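Local structure of mRNA export protein (Chaetomium thermophilum, 4WPM) at residues I22-L27 and R41-F46; D45-K50 and L92-T97; E53-G58 and Q77-L82. The protein probably takes part in exporting mRNA from the nucleus to the cytoplasm, this piece being its RNA recognition motif domain. All blocks are in the same frame, centred on the assembly; numbering follows the deposited sequence.

In the fold
From the N terminus, the chain runs first along strand 20-25, and contact 1 closes the mostly irregular loop that carries it to helix 40-51. Contact 2 starts on the same helix, sharing Asp45 and Phe46 with contact 1, and closes a much longer loop by reaching strand 90-97. Contact 3 is nested inside that loop, where it joins the loop after helix 40-51 to helix 73-81. Strands 20-25 and 90-97 are antiparallel neighbours, so contacts 1 and 2 fix helix 40-51 over the middle of the sheet. Leu57 N, bonded to Glu48 OE2, ties contact 3 to contact 2, and the second helix joins the same core through Leu79 on Leu47.

Contact 1: residues I22-L27 and R41-F46; sequences IKILGL and RSLLDF
Leu43 on helix 40-51 points into the sheet and is met by Ile24 near the end of the first strand and by Leu27 just beyond it. The tight part is the leucine pair. Leu43 CD2 lies 4.0 Å from Leu27 CD2, while Leu27 CD1 reaches back to Leu43 CB at 4.1 Å, so both branches of Leu27 are used and the two side chains cross obliquely. Both leucines hold CG opposite the backbone nitrogen (chi1 -177° in Leu27, 170° in Leu43), which turns each branched end toward the other. Gly26, with phi at 118°, makes the turn that brings Leu27 round to this face. Ile24 packs more loosely, its CG2 standing 4.4 Å from Leu43 CD2. Tyr87 and Leu92 also touch Leu43, and Val67 lies against Leu27.

The other sides are different in kind. Arg41 stands on the exposed flank of the helix, and Ser42 OG bonds to Tyr87 OH and to the carbonyl of Gly39. Across the strand, Lys23 and Leu25 project from the far face, where Leu25 packs on Leu80 of the second subunit. All three touching residues are buried and purely aliphatic. The helix is therefore held to the first strand here by shape and exclusion of water, with no polar group between the segments to set a direction.

Contact 2: residues D45-K50 and L92-T97; sequences DFLERK and LTIEET. With SO4 (sulfate ion), chain C.
The core between helix and sheet in the RNA recognition motif brings Phe46 and Leu47 of the first helix up to Leu92 and Ile94 at the last strand. Two apolar meetings make the contact. The Phe46 ring offers CE2 to Leu92 CD1 at 4.3 Å, the methyl approaching obliquely. One residue along, Leu47 CD2 stands 4.4 Å from Ile94 CD1, methyl to methyl. The backbones stay well apart, 10.8 Å between Leu47 CA and Leu92 CA, and the side chains bridge that distance from both directions.

On its outer flank the helix carries a salt bridge one turn long: Arg49 NE bonds Asp45 OD2 at 3.0 Å. It is bent, 137° at the hydrogen, and approaches from above the carboxylate plane. The same guanidinium puts NH1 at the edge of the Phe46 ring, in its plane. Far along the strand, Thr97 gives its hydroxyl to a sulfate, OG1 to O4 at 2.7 Å. With OG1 turned opposite the backbone nitrogen (chi1 -174°), the hydroxyl faces the ion, which probably comes from the crystallisation liquor and is also held by Asn98 N.

Around this layer, Tyr87 meets the ring of Phe46, Leu82 packs against Leu47 from just past the second helix, and Ile24 and Ile22 of the neighbouring strand 20-25 touch Leu47 and Ile94 respectively.

Contact 3: residues E53-G58 and Q77-L82; sequences EKITLG and QHLLRL. With SO4 (sulfate ion), chain E.
Glu53 and His78 meet where the loop after the first helix of the RNA recognition motif passes the second helix. Glu53 starts over the ring: its CB sits above one face of His78 in a CH-pi contact, 4.2 Å from the centroid and 18° off the normal, displaced toward the rim. From there CG, directed away from the backbone nitrogen, carries the chain toward the ND1-CE1 side, 3.6 Å from His78 CE1. The carboxylate carbon then lies above the ND1-CE1 rim of the ring, with the carboxylate plane turned 49° from the ring. At the tip, OE2 is modelled 2.4 Å from His78 ND1, a separation too short to trust in a poorly ordered residue, while OE1 comes 3.6 Å from CE1. Asp74 and Asp75 crowd the Glu53 carboxylate at OE1, and this gathering of acids may favour a positively charged imidazole. An alanine in place of His78 would probably leave Glu53 facing those two aspartates without the ring that lies under its CB.

Deeper in, the contact turns apolar. Leu79 CD1 packs on Leu57 CD2 at 4.0 Å, the two side chains running antiparallel past one another, and Ile55 CD1 adds a looser touch at 4.4 Å from the same Leu79 methyl. Leu47 continues this core from the first helix, and Leu69 and Val71 of the sheet lie against Leu57. On the outer flank of the second helix a sulfate is bound: Gln77, extended, reaches it with NE2 2.8 Å from O1, at 156° at the hydrogen.

Contact 1: residues I22-L27 and R41-F46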
# COMPACT_ATOMS: atom_id res chain seq x y z
N ILE A 22 6.66 -6.27 9.70
CA ILE A 22 6.57 -4.82 9.56
C ILE A 22 6.20 -4.43 8.13
O ILE A 22 6.76 -4.96 7.17
CB ILE A 22 7.90 -4.13 9.94
CG1 ILE A 22 8.29 -4.47 11.38
CG2 ILE A 22 7.81 -2.62 9.74
CD1 ILE A 22 7.33 -3.95 12.44
N LYS A 23 5.24 -3.51 8.01
CA LYS A 23 4.85 -2.96 6.72
C LYS A 23 5.33 -1.52 6.60
O LYS A 23 5.10 -0.70 7.49
CB LYS A 23 3.34 -3.04 6.54
CG LYS A 23 2.80 -4.46 6.44
CD LYS A 23 1.29 -4.50 6.21
CE LYS A 23 0.86 -3.81 4.92
NZ LYS A 23 -0.61 -3.91 4.71
N ILE A 24 5.98 -1.21 5.48
CA ILE A 24 6.50 0.13 5.22
C ILE A 24 5.88 0.72 3.96
O ILE A 24 5.88 0.09 2.90
CB ILE A 24 8.03 0.13 5.08
CG1 ILE A 24 8.69 -0.48 6.33
CG2 ILE A 24 8.56 1.54 4.83
CD1 ILE A 24 10.17 -0.75 6.17
N LEU A 25 5.37 1.94 4.08
CA LEU A 25 4.74 2.64 2.97
C LEU A 25 5.47 3.95 2.67
O LEU A 25 5.93 4.63 3.59
CB LEU A 25 3.27 2.93 3.29
CG LEU A 25 2.37 3.44 2.17
CD1 LEU A 25 2.31 2.45 1.01
CD2 LEU A 25 0.98 3.72 2.71
N GLY A 26 5.59 4.28 1.39
CA GLY A 26 6.17 5.55 0.97
C GLY A 26 7.43 5.44 0.14
O GLY A 26 7.97 6.45 -0.31
N LEU A 27 7.91 4.21 -0.07
CA LEU A 27 9.12 4.00 -0.85
C LEU A 27 8.88 4.34 -2.32
O LEU A 27 9.77 4.83 -3.01
CB LEU A 27 9.61 2.56 -0.73
CG LEU A 27 10.92 2.23 -1.45
CD1 LEU A 27 12.08 3.04 -0.88
CD2 LEU A 27 11.22 0.75 -1.39
N ARG A 41 17.15 -2.06 -1.07
CA ARG A 41 18.42 -2.17 -0.36
C ARG A 41 18.83 -0.85 0.29
O ARG A 41 19.28 -0.83 1.44
CB ARG A 41 19.52 -2.63 -1.33
CG ARG A 41 20.85 -2.94 -0.68
CD ARG A 41 21.99 -2.20 -1.37
NE ARG A 41 21.99 -0.77 -1.05
CZ ARG A 41 22.75 0.13 -1.65
NH1 ARG A 41 23.58 -0.23 -2.62
NH2 ARG A 41 22.68 1.41 -1.29
N SER A 42 18.68 0.24 -0.44
CA SER A 42 19.02 1.56 0.08
C SER A 42 18.13 1.92 1.27
O SER A 42 18.58 2.58 2.21
CB SER A 42 18.89 2.62 -1.02
OG SER A 42 17.55 2.78 -1.43
N LEU A 43 16.88 1.49 1.22
CA LEU A 43 15.94 1.73 2.31
C LEU A 43 16.34 0.98 3.57
O LEU A 43 16.41 1.56 4.65
CB LEU A 43 14.52 1.33 1.89
CG LEU A 43 13.46 1.30 3.00
CD1 LEU A 43 13.22 2.70 3.56
CD2 LEU A 43 12.16 0.71 2.49
N LEU A 44 16.60 -0.32 3.43
CA LEU A 44 16.97 -1.14 4.58
C LEU A 44 18.28 -0.65 5.17
O LEU A 44 18.47 -0.66 6.38
CB LEU A 44 17.08 -2.62 4.19
CG LEU A 44 15.84 -3.24 3.53
CD1 LEU A 44 15.94 -4.76 3.54
CD2 LEU A 44 14.54 -2.77 4.18
N ASP A 45 19.19 -0.22 4.30
CA ASP A 45 20.46 0.35 4.75
C ASP A 45 20.20 1.60 5.57
O ASP A 45 20.83 1.82 6.61
CB ASP A 45 21.36 0.67 3.56
CG ASP A 45 22.71 1.23 3.98
OD1 ASP A 45 23.61 0.43 4.30
OD2 ASP A 45 22.86 2.47 3.99
N PHE A 46 19.26 2.42 5.11
CA PHE A 46 18.89 3.65 5.81
C PHE A 46 18.27 3.35 7.17
O PHE A 46 18.56 4.02 8.16
CB PHE A 46 17.92 4.47 4.96
CG PHE A 46 17.16 5.51 5.74
CD1 PHE A 46 17.77 6.70 6.12
CD2 PHE A 46 15.84 5.30 6.10
CE1 PHE A 46 17.07 7.65 6.83
CE2 PHE A 46 15.14 6.25 6.81
CZ PHE A 46 15.76 7.43 7.18

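Contact 2: residues D45-K50 and L92-T97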
# COMPACT_ATOMS: atom_id res chain seq x y z
N ASP A 45 19.19 -0.22 4.30
CA ASP A 45 20.46 0.35 4.75
C ASP A 45 20.20 1.60 5.57
O ASP A 45 20.83 1.82 6.61
CB ASP A 45 21.36 0.67 3.56
CG ASP A 45 22.71 1.23 3.98
OD1 ASP A 45 23.61 0.43 4.30
OD2 ASP A 45 22.86 2.47 3.99
N PHE A 46 19.26 2.42 5.11
CA PHE A 46 18.89 3.65 5.81
C PHE A 46 18.27 3.35 7.17
O PHE A 46 18.56 4.02 8.16
CB PHE A 46 17.92 4.47 4.96
CG PHE A 46 17.16 5.51 5.74
CD1 PHE A 46 17.77 6.70 6.12
CD2 PHE A 46 15.84 5.30 6.10
CE1 PHE A 46 17.07 7.65 6.83
CE2 PHE A 46 15.14 6.25 6.81
CZ PHE A 46 15.76 7.43 7.18
N LEU A 47 17.40 2.34 7.22
CA LEU A 47 16.73 1.96 8.46
C LEU A 47 17.71 1.46 9.51
O LEU A 47 17.58 1.78 10.69
CB LEU A 47 15.67 0.89 8.19
CG LEU A 47 14.46 1.31 7.35
CD1 LEU A 47 13.61 0.10 7.00
CD2 LEU A 47 13.63 2.36 8.08
N GLU A 48 18.69 0.68 9.07
CA GLU A 48 19.70 0.13 9.98
C GLU A 48 20.52 1.24 10.63
O GLU A 48 20.78 1.20 11.83
CB GLU A 48 20.62 -0.83 9.23
CG GLU A 48 19.94 -2.14 8.82
CD GLU A 48 20.82 -3.01 7.95
OE1 GLU A 48 21.74 -2.48 7.30
OE2 GLU A 48 20.60 -4.24 7.92
N ARG A 49 20.94 2.21 9.83
CA ARG A 49 21.77 3.31 10.33
C ARG A 49 20.97 4.25 11.24
O ARG A 49 21.48 4.70 12.26
CB ARG A 49 22.36 4.10 9.16
CG ARG A 49 23.29 3.29 8.28
CD ARG A 49 23.88 4.12 7.15
NE ARG A 49 22.86 4.56 6.19
CZ ARG A 49 22.52 5.82 5.96
NH1 ARG A 49 21.57 6.10 5.07
NH2 ARG A 49 23.11 6.83 6.60
N LYS A 50 19.72 4.52 10.86
CA LYS A 50 18.89 5.49 11.58
C LYS A 50 18.48 4.98 12.96
O LYS A 50 18.32 5.77 13.90
CB LYS A 50 17.65 5.83 10.77
CG LYS A 50 16.96 7.13 11.19
CD LYS A 50 17.83 8.35 10.93
CE LYS A 50 17.09 9.63 11.28
NZ LYS A 50 18.03 10.75 11.57
N LEU A 92 7.67 8.17 5.35
CA LEU A 92 7.51 6.75 5.60
C LEU A 92 6.42 6.48 6.64
O LEU A 92 6.39 7.13 7.69
CB LEU A 92 8.83 6.12 6.07
CG LEU A 92 9.98 6.03 5.05
CD1 LEU A 92 11.12 5.22 5.64
CD2 LEU A 92 9.53 5.44 3.72
N THR A 93 5.54 5.53 6.34
CA THR A 93 4.57 5.04 7.31
C THR A 93 4.96 3.62 7.68
O THR A 93 4.85 2.71 6.85
CB THR A 93 3.13 5.07 6.75
OG1 THR A 93 2.83 6.38 6.24
CG2 THR A 93 2.12 4.70 7.83
N ILE A 94 5.41 3.43 8.91
CA ILE A 94 5.88 2.13 9.37
C ILE A 94 4.89 1.57 10.39
O ILE A 94 4.58 2.22 11.38
CB ILE A 94 7.29 2.24 9.99
CG1 ILE A 94 8.20 3.07 9.07
CG2 ILE A 94 7.84 0.85 10.30
CD1 ILE A 94 9.62 3.23 9.57
N GLU A 95 4.41 0.35 10.14
CA GLU A 95 3.40 -0.27 11.00
C GLU A 95 3.64 -1.76 11.23
O GLU A 95 4.15 -2.46 10.35
CB GLU A 95 2.00 -0.06 10.42
CG GLU A 95 1.65 1.39 10.17
CD GLU A 95 0.25 1.56 9.61
OE1 GLU A 95 -0.23 0.65 8.90
OE2 GLU A 95 -0.38 2.61 9.87
N GLU A 96 3.27 -2.23 12.41
CA GLU A 96 3.27 -3.66 12.71
C GLU A 96 1.93 -4.26 12.28
O GLU A 96 0.89 -3.60 12.36
CB GLU A 96 3.50 -3.91 14.20
CG GLU A 96 3.75 -5.36 14.56
CD GLU A 96 3.86 -5.59 16.05
OE1 GLU A 96 4.37 -4.70 16.76
OE2 GLU A 96 3.43 -6.67 16.52
N THR A 97 1.97 -5.51 11.81
CA THR A 97 0.77 -6.17 11.31
C THR A 97 0.80 -7.67 11.58
O THR A 97 1.87 -8.28 11.64
CB THR A 97 0.59 -5.95 9.80
OG1 THR A 97 -0.67 -6.50 9.37
CG2 THR A 97 1.72 -6.60 9.01
S SO4 C . -3.20 -5.14 11.19
O1 SO4 C . -4.66 -5.15 11.21
O2 SO4 C . -2.72 -4.19 12.19
O3 SO4 C . -2.70 -6.48 11.51
O4 SO4 C . -2.73 -4.75 9.87

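Contact 3: residues E53-G58 and Q77-L82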
# COMPACT_ATOMS: atom_id res chain seq x y z
N GLU A 53 20.75 1.05 16.59
CA GLU A 53 20.85 -0.18 17.37
C GLU A 53 21.88 -1.13 16.77
O GLU A 53 22.25 -2.13 17.38
CB GLU A 53 19.48 -0.87 17.44
CG GLU A 53 19.37 -2.00 18.46
CD GLU A 53 18.22 -2.94 18.16
OE1 GLU A 53 18.19 -4.05 18.73
OE2 GLU A 53 17.34 -2.57 17.34
N LYS A 54 22.35 -0.80 15.57
CA LYS A 54 23.12 -1.74 14.76
C LYS A 54 22.26 -2.99 14.57
O LYS A 54 22.61 -4.09 15.00
CB LYS A 54 24.48 -2.06 15.38
CG LYS A 54 25.53 -0.98 15.14
CD LYS A 54 25.92 -0.92 13.66
CE LYS A 54 25.22 0.20 12.91
NZ LYS A 54 25.01 -0.14 11.48
N ILE A 55 21.12 -2.77 13.94
CA ILE A 55 20.19 -3.83 13.58
C ILE A 55 20.54 -4.42 12.22
O ILE A 55 21.05 -3.73 11.33
CB ILE A 55 18.74 -3.32 13.57
CG1 ILE A 55 17.77 -4.47 13.28
CG2 ILE A 55 18.56 -2.20 12.54
CD1 ILE A 55 16.32 -4.07 13.22
N THR A 56 20.29 -5.72 12.08
CA THR A 56 20.48 -6.43 10.83
C THR A 56 19.13 -6.93 10.35
O THR A 56 18.46 -7.70 11.04
CB THR A 56 21.46 -7.61 10.97
OG1 THR A 56 22.58 -7.21 11.78
CG2 THR A 56 21.97 -8.04 9.60
N LEU A 57 18.73 -6.48 9.16
CA LEU A 57 17.44 -6.83 8.59
C LEU A 57 17.62 -7.98 7.60
O LEU A 57 18.21 -7.81 6.53
CB LEU A 57 16.80 -5.62 7.89
CG LEU A 57 16.43 -4.44 8.80
CD1 LEU A 57 15.96 -3.26 7.96
CD2 LEU A 57 15.35 -4.83 9.80
N GLY A 58 17.10 -9.14 7.97
CA GLY A 58 17.27 -10.34 7.17
C GLY A 58 16.34 -10.43 5.98
O GLY A 58 16.77 -10.17 4.85
N GLN A 77 10.56 -2.31 17.57
CA GLN A 77 10.34 -1.06 18.29
C GLN A 77 11.20 0.08 17.74
O GLN A 77 10.73 1.21 17.60
CB GLN A 77 10.63 -1.25 19.78
CG GLN A 77 10.10 -0.13 20.66
CD GLN A 77 10.39 -0.36 22.13
OE1 GLN A 77 10.86 -1.43 22.53
NE2 GLN A 77 10.11 0.65 22.95
N HIS A 78 12.46 -0.22 17.43
CA HIS A 78 13.36 0.79 16.88
C HIS A 78 12.93 1.20 15.47
O HIS A 78 13.04 2.37 15.10
CB HIS A 78 14.80 0.27 16.88
CG HIS A 78 15.32 -0.05 18.24
ND1 HIS A 78 15.68 -1.33 18.62
CD2 HIS A 78 15.53 0.74 19.32
CE1 HIS A 78 16.09 -1.31 19.88
NE2 HIS A 78 16.01 -0.07 20.33
N LEU A 79 12.44 0.24 14.70
CA LEU A 79 11.93 0.54 13.36
C LEU A 79 10.67 1.39 13.45
O LEU A 79 10.48 2.31 12.65
CB LEU A 79 11.63 -0.76 12.60
CG LEU A 79 12.83 -1.55 12.07
CD1 LEU A 79 12.38 -2.92 11.58
CD2 LEU A 79 13.54 -0.80 10.96
N LEU A 80 9.82 1.09 14.43
CA LEU A 80 8.57 1.81 14.61
C LEU A 80 8.81 3.27 15.01
O LEU A 80 7.98 4.13 14.72
CB LEU A 80 7.70 1.11 15.66
CG LEU A 80 6.98 -0.16 15.20
CD1 LEU A 80 6.33 -0.87 16.37
CD2 LEU A 80 5.93 0.16 14.13
N ARG A 81 9.93 3.56 15.67
CA ARG A 81 10.26 4.94 16.01
C ARG A 81 10.47 5.79 14.77
O ARG A 81 10.22 6.99 14.78
CB ARG A 81 11.52 5.01 16.89
CG ARG A 81 11.23 4.89 18.37
CD ARG A 81 12.49 5.03 19.22
NE ARG A 81 12.25 4.65 20.61
CZ ARG A 81 13.11 4.86 21.61
NH1 ARG A 81 14.27 5.46 21.38
NH2 ARG A 81 12.79 4.48 22.84
N LEU A 82 10.93 5.16 13.69
CA LEU A 82 11.22 5.87 12.46
C LEU A 82 9.96 6.14 11.64
O LEU A 82 10.03 6.68 10.54
CB LEU A 82 12.23 5.09 11.62
CG LEU A 82 13.53 4.71 12.34
CD1 LEU A 82 14.44 3.91 11.42
CD2 LEU A 82 14.25 5.95 12.87
S SO4 E . 9.13 4.21 21.36
O1 SO4 E . 9.51 3.36 22.48
O2 SO4 E . 7.81 4.78 21.60
O3 SO4 E . 10.09 5.29 21.20
O4 SO4 E . 9.09 3.40 20.14